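Local atomic coordinates of minor fimbrium tip subunit Mfa3 (Porphyromonas gingivalis ATCC 33277, PDB entry 5NF4), a protein that forms part of the tip of the minor fimbriae, cell-surface filaments that mediate biofilm formation and adhesion to host cells and other oral bacteria. Residues A[41-46]-A[102-107]; A[229-234]-A[272-277]; A[286-291]-A[335-340]. All coordinates share one frame; numbering follows the deposited sequence.

Following the chain from the N terminus, contact 1 comes first: strand 41-49 pairs with strand 99-106 and closes a loop of 55 residues that contains the strands 71-78 and 84-91. Contact 2 then ties two loops, 229-234 and 272-277, around the strands 238-242 and 248-254. Contact 3 follows, bringing strand 287-291 against strand 337-345. The three chain closures follow one another, none nested in or crossing another. Contact 1 lies on the opposite side of the chain's centre from the other two, its centre about 41 Å from that of contact 2. Contacts 2 and 3 touch, where Phe-277 packs on Val-290 and Pro-291.

Contact 1: residues A[41-46]-A[102-107]; sequences VYLLVN and FTVKLK
Six backbone hydrogen bonds join 41-46 to 102-107, in reciprocal pairs between Val-41 and Leu-106, Leu-43 and Val-104, and Val-45 and Phe-102. Leu-43 N to Val-104 O is 2.9 Å and nearly straight, at 174°, whereas Val-41 N meets Leu-106 O at 146°. The intervening pairs, Tyr-42 with Lys-105 and Leu-44 with Thr-103, are non-hydrogen-bonded; here CA-H groups approach carbonyls, as with Lys-105 CA at 3.3 Å from Val-41 O. This is an antiparallel strand pair of the N-terminal part of the fimbrillin-type fold. Strand 41-49 also runs parallel to strand 180-205 and thus has a neighbour along each edge. Residues 41-46 lie in the propeptide, which processing would remove, here still paired in the fold.

Two rings make CH-pi contacts. Phe-102 CG sits between its backbone N and carbonyl carbon (chi1 59°), which turns a ring face to Val-45, whose CB lies above it toward the rim, 4.0 Å from the centroid. The Phe-102 ring also stacks with that of His-88. On the other face of the sheet Lys-105 extends beside Tyr-42, with CG over the ring and CD 3.5 Å from Tyr-42 OH.

Apolar contacts fill the face that carries Phe-102. Val-104 CG1 meets Leu-43 CB at 3.7 Å, and Leu-106 CD2 reaches Leu-43 CG at 4.0 Å. Strand 84-91 covers this side through Ala-86, which touches both Val-104 and Leu-106.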
loop_
_atom_site.group_PDB
_atom_site.type_symbol
_atom_site.label_atom_id
_atom_site.label_comp_id
_atom_site.label_asym_id
_atom_site.label_seq_id
_atom_site.Cartn_x
_atom_site.Cartn_y
_atom_site.Cartn_z
ATOM N N VAL A 41 17.633 -27.886 -5.193
ATOM C CA VAL A 41 17.022 -27.396 -3.985
ATOM C C VAL A 41 15.498 -27.505 -4.129
ATOM O O VAL A 41 14.948 -27.107 -5.157
ATOM C CB VAL A 41 17.379 -25.916 -3.727
ATOM C CG1 VAL A 41 16.949 -25.490 -2.312
ATOM C CG2 VAL A 41 18.863 -25.674 -3.954
ATOM N N TYR A 42 14.844 -28.033 -3.106
ATOM C CA TYR A 42 13.386 -27.946 -2.984
ATOM C C TYR A 42 13.093 -27.009 -1.837
ATOM O O TYR A 42 13.507 -27.252 -0.704
ATOM C CB TYR A 42 12.761 -29.303 -2.748
ATOM C CG TYR A 42 13.001 -30.255 -3.883
ATOM C CD1 TYR A 42 14.204 -30.930 -4.001
ATOM C CD2 TYR A 42 12.034 -30.459 -4.853
ATOM C CE1 TYR A 42 14.425 -31.793 -5.056
ATOM C CE2 TYR A 42 12.249 -31.308 -5.907
ATOM C CZ TYR A 42 13.440 -31.973 -6.005
ATOM O OH TYR A 42 13.626 -32.822 -7.063
ATOM N N LEU A 43 12.365 -25.945 -2.158
ATOM C CA LEU A 43 12.022 -24.874 -1.235
ATOM C C LEU A 43 10.545 -24.882 -0.954
ATOM O O LEU A 43 9.760 -24.948 -1.887
ATOM C CB LEU A 43 12.363 -23.497 -1.815
ATOM C CG LEU A 43 13.763 -22.940 -1.792
ATOM C CD1 LEU A 43 13.690 -21.482 -2.230
ATOM C CD2 LEU A 43 14.333 -23.086 -0.418
ATOM N N LEU A 44 10.190 -24.767 0.319
ATOM C CA LEU A 44 8.816 -24.549 0.743
ATOM C C LEU A 44 8.587 -23.063 0.957
ATOM O O LEU A 44 9.194 -22.459 1.839
ATOM C CB LEU A 44 8.518 -25.318 2.022
ATOM C CG LEU A 44 7.049 -25.275 2.447
ATOM C CD1 LEU A 44 6.174 -25.971 1.432
ATOM C CD2 LEU A 44 6.877 -25.907 3.811
ATOM N N VAL A 45 7.715 -22.490 0.134
ATOM C CA VAL A 45 7.448 -21.051 0.154
ATOM C C VAL A 45 6.129 -20.886 0.891
ATOM O O VAL A 45 5.139 -21.552 0.556
ATOM C CB VAL A 45 7.390 -20.465 -1.277
ATOM C CG1 VAL A 45 6.907 -18.998 -1.271
ATOM C CG2 VAL A 45 8.753 -20.535 -1.927
ATOM N N ASN A 46 6.140 -20.077 1.950
ATOM C CA ASN A 46 4.906 -19.678 2.636
ATOM C C ASN A 46 4.751 -18.176 2.569
ATOM O O ASN A 46 5.622 -17.446 3.061
ATOM C CB ASN A 46 4.896 -20.128 4.090
ATOM C CG ASN A 46 3.487 -20.195 4.655
ATOM O OD1 ASN A 46 2.660 -19.317 4.411
ATOM N ND2 ASN A 46 3.196 -21.259 5.376
ATOM N N PHE A 102 3.506 -23.541 -1.053
ATOM C CA PHE A 102 3.815 -24.411 -2.187
ATOM C C PHE A 102 5.306 -24.745 -2.243
ATOM O O PHE A 102 6.129 -24.024 -1.688
ATOM C CB PHE A 102 3.377 -23.750 -3.502
ATOM C CG PHE A 102 4.015 -22.413 -3.776
ATOM C CD1 PHE A 102 5.245 -22.304 -4.432
ATOM C CD2 PHE A 102 3.375 -21.240 -3.403
ATOM C CE1 PHE A 102 5.826 -21.061 -4.696
ATOM C CE2 PHE A 102 3.946 -20.007 -3.654
ATOM C CZ PHE A 102 5.168 -19.903 -4.315
ATOM N N THR A 103 5.632 -25.817 -2.947
ATOM C CA THR A 103 7.019 -26.242 -3.108
ATOM C C THR A 103 7.551 -25.898 -4.501
ATOM O O THR A 103 6.854 -26.086 -5.476
ATOM C CB THR A 103 7.100 -27.717 -2.861
ATOM O OG1 THR A 103 6.603 -27.979 -1.543
ATOM C CG2 THR A 103 8.541 -28.199 -2.976
ATOM N N VAL A 104 8.780 -25.389 -4.584
ATOM C CA VAL A 104 9.423 -25.082 -5.860
ATOM C C VAL A 104 10.795 -25.785 -5.916
ATOM O O VAL A 104 11.474 -25.915 -4.898
ATOM C CB VAL A 104 9.614 -23.567 -6.078
ATOM C CG1 VAL A 104 10.594 -22.990 -5.080
ATOM C CG2 VAL A 104 10.107 -23.294 -7.477
ATOM N N LYS A 105 11.176 -26.241 -7.102
ATOM C CA LYS A 105 12.500 -26.852 -7.331
ATOM C C LYS A 105 13.371 -25.866 -8.115
ATOM O O LYS A 105 12.898 -25.250 -9.062
ATOM C CB LYS A 105 12.344 -28.153 -8.093
ATOM C CG LYS A 105 13.643 -28.844 -8.461
ATOM C CD LYS A 105 13.327 -30.110 -9.256
ATOM C CE LYS A 105 14.433 -30.468 -10.226
ATOM N NZ LYS A 105 14.152 -31.749 -10.942
ATOM N N LEU A 106 14.620 -25.672 -7.712
ATOM C CA LEU A 106 15.515 -24.785 -8.454
ATOM C C LEU A 106 16.960 -25.107 -8.161
ATOM O O LEU A 106 17.249 -25.863 -7.267
ATOM C CB LEU A 106 15.246 -23.296 -8.152
ATOM C CG LEU A 106 15.702 -22.735 -6.805
ATOM C CD1 LEU A 106 15.749 -21.207 -6.800
ATOM C CD2 LEU A 106 14.810 -23.269 -5.670
ATOM N N LYS A 107 17.869 -24.495 -8.900
ATOM C CA LYS A 107 19.287 -24.661 -8.638
ATOM C C LYS A 107 19.737 -23.708 -7.538
ATOM O O LYS A 107 19.218 -22.591 -7.423
ATOM C CB LYS A 107 20.094 -24.409 -9.909
ATOM C CG LYS A 107 19.765 -25.420 -11.031
ATOM C CD LYS A 107 20.187 -26.850 -10.621
ATOM C CE LYS A 107 20.040 -27.863 -11.752
ATOM N NZ LYS A 107 20.517 -29.222 -11.319
#

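Contact 2: residues A[229-234]-A[272-277]; sequences SEPIQF and NKPINF
A type VI (cis-proline) beta turn, 272-275, presents Lys-273 and Pro-274 to the irregular loop 229-234 of the fimbrillin-type fold. The turn is closed by a hydrogen bond from Ile-275 N to Asn-272 O, 2.9 Å, across the cis peptide between Lys-273 and Pro-274, and Pro-274 packs against Glu-230, Pro-231 and Phe-234. No hydrogen bond links the two segments, and the contact rests on side-chain packing.

Phe-234 bears the largest share on its segment. Lys-273 runs obliquely over one face of its ring, placing CG 4.0 Å from the centroid and only 4° off the ring normal, a CH-pi contact. The lysine chain is extended beyond CG, so that CD continues along the same face to 3.6 Å from Phe-234 CD2, and CE reaches CG and CB of the phenylalanine. Pro-274 comes to the same ring from another direction: its CB lies near the ring plane, at the edge, 3.6 Å from Phe-234 CE1. Consecutive residues thus hold a face and an edge of one phenyl ring.

The same Pro-274 CB also meets Pro-231 CD at 3.8 Å, while CG, the next ring atom, faces Glu-230. The Glu-230 carboxylate lies flat over Pro-274 CG, its CD 3.7 Å away. The Glu-230 carboxylate is held by a salt bridge from OE1 to Lys-262 and a hydrogen bond from Glu-259 N to OE2, which fixes the group beside the proline. Lys-273 NZ turns to Glu-271 in a salt bridge.

Residues 229-234 lie between the strands 221-222 and 238-242, with Gln-233 bonded through its backbone to Val-220, while 272-277 leads directly into strand 277-282.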
loop_
_atom_site.group_PDB
_atom_site.type_symbol
_atom_site.label_atom_id
_atom_site.label_comp_id
_atom_site.label_asym_id
_atom_site.label_seq_id
_atom_site.Cartn_x
_atom_site.Cartn_y
_atom_site.Cartn_z
ATOM N N SER A 229 9.788 9.316 -6.548
ATOM C CA SER A 229 9.392 10.605 -7.143
ATOM C C SER A 229 7.964 10.901 -6.774
ATOM O O SER A 229 7.183 9.982 -6.573
ATOM C CB SER A 229 9.480 10.560 -8.681
ATOM O OG SER A 229 10.826 10.588 -9.142
ATOM N N GLU A 230 7.622 12.188 -6.797
ATOM C CA GLU A 230 6.238 12.604 -6.618
ATOM C C GLU A 230 5.327 12.073 -7.720
ATOM O O GLU A 230 5.780 11.792 -8.838
ATOM C CB GLU A 230 6.154 14.125 -6.593
ATOM C CG GLU A 230 6.855 14.796 -5.426
ATOM C CD GLU A 230 6.540 16.264 -5.331
ATOM O OE1 GLU A 230 6.029 16.826 -6.329
ATOM O OE2 GLU A 230 6.763 16.854 -4.256
ATOM N N PRO A 231 4.018 11.983 -7.424
ATOM C CA PRO A 231 3.063 11.557 -8.432
ATOM C C PRO A 231 3.113 12.490 -9.644
ATOM O O PRO A 231 3.427 13.684 -9.521
ATOM C CB PRO A 231 1.709 11.649 -7.706
ATOM C CG PRO A 231 2.064 11.552 -6.237
ATOM C CD PRO A 231 3.396 12.205 -6.112
ATOM N N ILE A 232 2.765 11.949 -10.802
ATOM C CA ILE A 232 2.612 12.740 -12.014
ATOM C C ILE A 232 1.148 13.066 -12.300
ATOM O O ILE A 232 0.849 14.112 -12.880
ATOM C CB ILE A 232 3.232 12.032 -13.241
ATOM C CG1 ILE A 232 2.625 10.628 -13.426
ATOM C CG2 ILE A 232 4.777 11.945 -13.045
ATOM C CD1 ILE A 232 2.897 9.970 -14.797
ATOM N N GLN A 233 0.251 12.185 -11.877
ATOM C CA GLN A 233 -1.185 12.332 -12.120
ATOM C C GLN A 233 -2.048 12.023 -10.904
ATOM O O GLN A 233 -1.685 11.221 -10.066
ATOM C CB GLN A 233 -1.608 11.462 -13.304
ATOM C CG GLN A 233 -0.936 11.936 -14.621
ATOM C CD GLN A 233 -1.216 11.040 -15.828
ATOM O OE1 GLN A 233 -1.302 9.806 -15.724
ATOM N NE2 GLN A 233 -1.392 11.677 -16.989
ATOM N N PHE A 234 -3.203 12.700 -10.816
ATOM C CA PHE A 234 -4.036 12.677 -9.585
ATOM C C PHE A 234 -5.462 12.317 -9.869
ATOM O O PHE A 234 -6.016 12.729 -10.899
ATOM C CB PHE A 234 -3.977 14.055 -8.893
ATOM C CG PHE A 234 -2.574 14.493 -8.622
ATOM C CD1 PHE A 234 -1.943 14.110 -7.471
ATOM C CD2 PHE A 234 -1.867 15.222 -9.568
ATOM C CE1 PHE A 234 -0.650 14.465 -7.235
ATOM C CE2 PHE A 234 -0.561 15.585 -9.344
ATOM C CZ PHE A 234 0.056 15.193 -8.172
ATOM N N ASN A 272 -2.730 22.383 -3.780
ATOM C CA ASN A 272 -1.790 21.760 -2.851
ATOM C C ASN A 272 -1.319 20.377 -3.298
ATOM O O ASN A 272 -0.897 19.570 -2.463
ATOM C CB ASN A 272 -2.394 21.678 -1.437
ATOM C CG ASN A 272 -2.238 22.982 -0.656
ATOM O OD1 ASN A 272 -1.132 23.516 -0.529
ATOM N ND2 ASN A 272 -3.350 23.522 -0.167
ATOM N N LYS A 273 -1.385 20.090 -4.597
ATOM C CA LYS A 273 -0.876 18.809 -5.063
ATOM C C LYS A 273 0.633 18.822 -4.855
ATOM O O LYS A 273 1.272 19.855 -5.069
ATOM C CB LYS A 273 -1.208 18.561 -6.537
ATOM C CG LYS A 273 -2.672 18.196 -6.818
ATOM C CD LYS A 273 -3.006 18.423 -8.282
ATOM C CE LYS A 273 -4.383 17.931 -8.671
ATOM N NZ LYS A 273 -4.631 18.265 -10.120
ATOM N N PRO A 274 1.212 17.681 -4.483
ATOM C CA PRO A 274 0.631 16.342 -4.381
ATOM C C PRO A 274 0.178 15.942 -2.978
ATOM O O PRO A 274 -0.027 14.758 -2.722
ATOM C CB PRO A 274 1.795 15.429 -4.832
ATOM C CG PRO A 274 3.030 16.171 -4.267
ATOM C CD PRO A 274 2.694 17.655 -4.384
ATOM N N ILE A 275 0.030 16.902 -2.076
ATOM C CA ILE A 275 -0.375 16.567 -0.722
ATOM C C ILE A 275 -1.783 15.961 -0.725
ATOM O O ILE A 275 -2.722 16.543 -1.257
ATOM C CB ILE A 275 -0.329 17.804 0.228
ATOM C CG1 ILE A 275 1.117 18.286 0.357
ATOM C CG2 ILE A 275 -0.934 17.475 1.616
ATOM C CD1 ILE A 275 1.302 19.617 1.104
ATOM N N ASN A 276 -1.915 14.786 -0.116
ATOM C CA ASN A 276 -3.217 14.172 0.108
ATOM C C ASN A 276 -3.924 14.824 1.284
ATOM O O ASN A 276 -3.306 15.099 2.304
ATOM C CB ASN A 276 -3.072 12.676 0.399
ATOM C CG ASN A 276 -2.588 11.876 -0.786
ATOM O OD1 ASN A 276 -1.771 12.322 -1.629
ATOM N ND2 ASN A 276 -3.097 10.689 -0.869
ATOM N N PHE A 277 -5.218 15.096 1.156
ATOM C CA PHE A 277 -5.958 15.593 2.300
ATOM C C PHE A 277 -7.376 15.096 2.229
ATOM O O PHE A 277 -7.835 14.693 1.155
ATOM C CB PHE A 277 -5.942 17.136 2.350
ATOM C CG PHE A 277 -6.670 17.812 1.205
ATOM C CD1 PHE A 277 -6.036 18.014 -0.020
ATOM C CD2 PHE A 277 -7.969 18.314 1.368
ATOM C CE1 PHE A 277 -6.690 18.671 -1.076
ATOM C CE2 PHE A 277 -8.602 18.954 0.338
ATOM C CZ PHE A 277 -7.970 19.155 -0.882
#

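Contact 3: residues A[286-291]-A[335-340]; sequences LVYDVP and DKIEVK
The ring of Tyr-288 carries Ile-337 on one face: CG2 stands almost straight above the ring centre, 3.7 Å from the centroid, a close CH-pi contact. At the ring edge, near its plane, lies the carbonyl oxygen of Asp-335, 3.3 Å from Tyr-288 OH. Lys-336 CA approaches the same end of the ring obliquely. The contact joins two beta layers packed face to face, as in the beta-sandwich domains of fimbrillin-type proteins, here in the C-terminal part of the fold. Strands 287-291 and 337-340 run nearly parallel, at 18°, but their axes come no closer than 9.8 Å, too far for backbone pairing. Each has its backbone partner elsewhere: 287-291 pairs antiparallel with strand 277-282, and 337-345 antiparallel with strand 324-332.

The side chains of Tyr-288 and Ile-337 overlap head to tail, each reaching past the other toward the facing strand. CG1 of Ile-337 is tucked over the backbone, flanked by N and C (chi1 65°), and the two branches share the tyrosine: CG2 sits over the ring centre, CG1 over its CD2 side, and CD1 runs on to Tyr-288 CB, 3.7 Å away. The same methyl touches Val-290 CG2 at 3.9 Å, so one isoleucine bridges two residues of the opposite strand. Farther along, Val-290 CG1 and Val-339 CG1 are 4.5 Å apart, and both valines also touch Tyr-304, through which helix 304-308 packs against this end of the interface.

The outer side of 335-340 is polar. Lys-336 and Glu-338 form a salt bridge, in which NZ of Lys-336 meets Glu-338 OE2 at 3.2 Å on the anti side, 20° out of the carboxylate plane.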
loop_
_atom_site.group_PDB
_atom_site.type_symbol
_atom_site.label_atom_id
_atom_site.label_comp_id
_atom_site.label_asym_id
_atom_site.label_seq_id
_atom_site.Cartn_x
_atom_site.Cartn_y
_atom_site.Cartn_z
ATOM N N LEU A 286 -20.127 24.300 6.035
ATOM C CA LEU A 286 -18.746 24.532 6.422
ATOM C C LEU A 286 -17.872 23.384 5.915
ATOM O O LEU A 286 -18.314 22.234 5.863
ATOM C CB LEU A 286 -18.638 24.657 7.944
ATOM C CG LEU A 286 -19.473 25.755 8.604
ATOM C CD1 LEU A 286 -19.571 25.518 10.100
ATOM C CD2 LEU A 286 -18.841 27.093 8.312
ATOM N N VAL A 287 -16.644 23.718 5.521
ATOM C CA VAL A 287 -15.704 22.777 4.959
ATOM C C VAL A 287 -14.387 22.860 5.717
ATOM O O VAL A 287 -13.918 23.939 6.045
ATOM C CB VAL A 287 -15.494 23.066 3.450
ATOM C CG1 VAL A 287 -14.534 22.066 2.836
ATOM C CG2 VAL A 287 -16.823 23.025 2.712
ATOM N N TYR A 288 -13.791 21.705 5.998
ATOM C CA TYR A 288 -12.538 21.618 6.720
ATOM C C TYR A 288 -11.623 20.726 5.941
ATOM O O TYR A 288 -12.004 19.604 5.603
ATOM C CB TYR A 288 -12.739 21.040 8.118
ATOM C CG TYR A 288 -13.654 21.854 9.001
ATOM C CD1 TYR A 288 -15.031 21.639 8.998
ATOM C CD2 TYR A 288 -13.143 22.819 9.858
ATOM C CE1 TYR A 288 -15.879 22.378 9.820
ATOM C CE2 TYR A 288 -13.972 23.548 10.683
ATOM C CZ TYR A 288 -15.340 23.330 10.656
ATOM O OH TYR A 288 -16.139 24.052 11.480
ATOM N N ASP A 289 -10.422 21.212 5.656
ATOM C CA ASP A 289 -9.424 20.401 4.968
ATOM C C ASP A 289 -8.368 19.937 5.955
ATOM O O ASP A 289 -7.828 20.718 6.735
ATOM C CB ASP A 289 -8.778 21.176 3.835
ATOM C CG ASP A 289 -9.734 21.451 2.681
ATOM O OD1 ASP A 289 -10.699 20.688 2.488
ATOM O OD2 ASP A 289 -9.490 22.420 1.940
ATOM N N VAL A 290 -8.110 18.639 5.936
ATOM C CA VAL A 290 -7.207 18.017 6.880
ATOM C C VAL A 290 -6.105 17.348 6.078
ATOM O O VAL A 290 -6.310 16.292 5.505
ATOM C CB VAL A 290 -7.907 16.998 7.746
ATOM C CG1 VAL A 290 -6.941 16.378 8.793
ATOM C CG2 VAL A 290 -9.128 17.650 8.437
ATOM N N PRO A 291 -4.944 17.986 6.000
ATOM C CA PRO A 291 -3.815 17.357 5.289
ATOM C C PRO A 291 -3.408 16.070 5.984
ATOM O O PRO A 291 -3.429 15.997 7.212
ATOM C CB PRO A 291 -2.710 18.424 5.364
ATOM C CG PRO A 291 -3.418 19.698 5.653
ATOM C CD PRO A 291 -4.577 19.300 6.546
ATOM N N ASP A 335 -18.651 25.280 15.461
ATOM C CA ASP A 335 -17.820 26.206 14.694
ATOM C C ASP A 335 -16.412 25.701 14.360
ATOM O O ASP A 335 -15.641 26.413 13.721
ATOM C CB ASP A 335 -17.689 27.507 15.472
ATOM C CG ASP A 335 -17.034 27.299 16.828
ATOM O OD1 ASP A 335 -17.321 26.264 17.479
ATOM O OD2 ASP A 335 -16.224 28.159 17.238
ATOM N N LYS A 336 -16.059 24.490 14.790
ATOM C CA LYS A 336 -14.718 23.971 14.549
ATOM C C LYS A 336 -14.671 22.448 14.577
ATOM O O LYS A 336 -15.670 21.792 14.903
ATOM C CB LYS A 336 -13.743 24.510 15.597
ATOM C CG LYS A 336 -14.178 24.172 17.021
ATOM C CD LYS A 336 -13.094 24.429 18.043
ATOM C CE LYS A 336 -12.007 23.373 17.970
ATOM N NZ LYS A 336 -11.199 23.348 19.219
ATOM N N ILE A 337 -13.503 21.906 14.239
ATOM C CA ILE A 337 -13.230 20.492 14.455
ATOM C C ILE A 337 -11.981 20.325 15.287
ATOM O O ILE A 337 -11.138 21.222 15.372
ATOM C CB ILE A 337 -13.088 19.713 13.131
ATOM C CG1 ILE A 337 -11.864 20.189 12.332
ATOM C CG2 ILE A 337 -14.398 19.856 12.349
ATOM C CD1 ILE A 337 -11.467 19.290 11.154
ATOM N N GLU A 338 -11.891 19.166 15.925
ATOM C CA GLU A 338 -10.695 18.779 16.642
ATOM C C GLU A 338 -10.261 17.490 16.007
ATOM O O GLU A 338 -11.100 16.673 15.652
ATOM C CB GLU A 338 -10.970 18.612 18.133
ATOM C CG GLU A 338 -11.544 19.847 18.780
ATOM C CD GLU A 338 -11.643 19.688 20.274
ATOM O OE1 GLU A 338 -11.439 18.559 20.763
ATOM O OE2 GLU A 338 -11.897 20.691 20.953
ATOM N N VAL A 339 -8.962 17.332 15.820
ATOM C CA VAL A 339 -8.437 16.143 15.159
ATOM C C VAL A 339 -7.323 15.531 15.964
ATOM O O VAL A 339 -6.375 16.220 16.317
ATOM C CB VAL A 339 -7.899 16.464 13.750
ATOM C CG1 VAL A 339 -7.414 15.181 13.073
ATOM C CG2 VAL A 339 -8.951 17.116 12.912
ATOM N N LYS A 340 -7.453 14.239 16.253
ATOM C CA LYS A 340 -6.359 13.439 16.810
ATOM C C LYS A 340 -5.968 12.397 15.779
ATOM O O LYS A 340 -6.810 11.948 14.999
ATOM C CB LYS A 340 -6.775 12.779 18.122
ATOM C CG LYS A 340 -7.018 13.749 19.275
ATOM C CD LYS A 340 -5.762 14.529 19.605
ATOM C CE LYS A 340 -5.974 15.529 20.729
ATOM N NZ LYS A 340 -5.947 14.879 22.062
#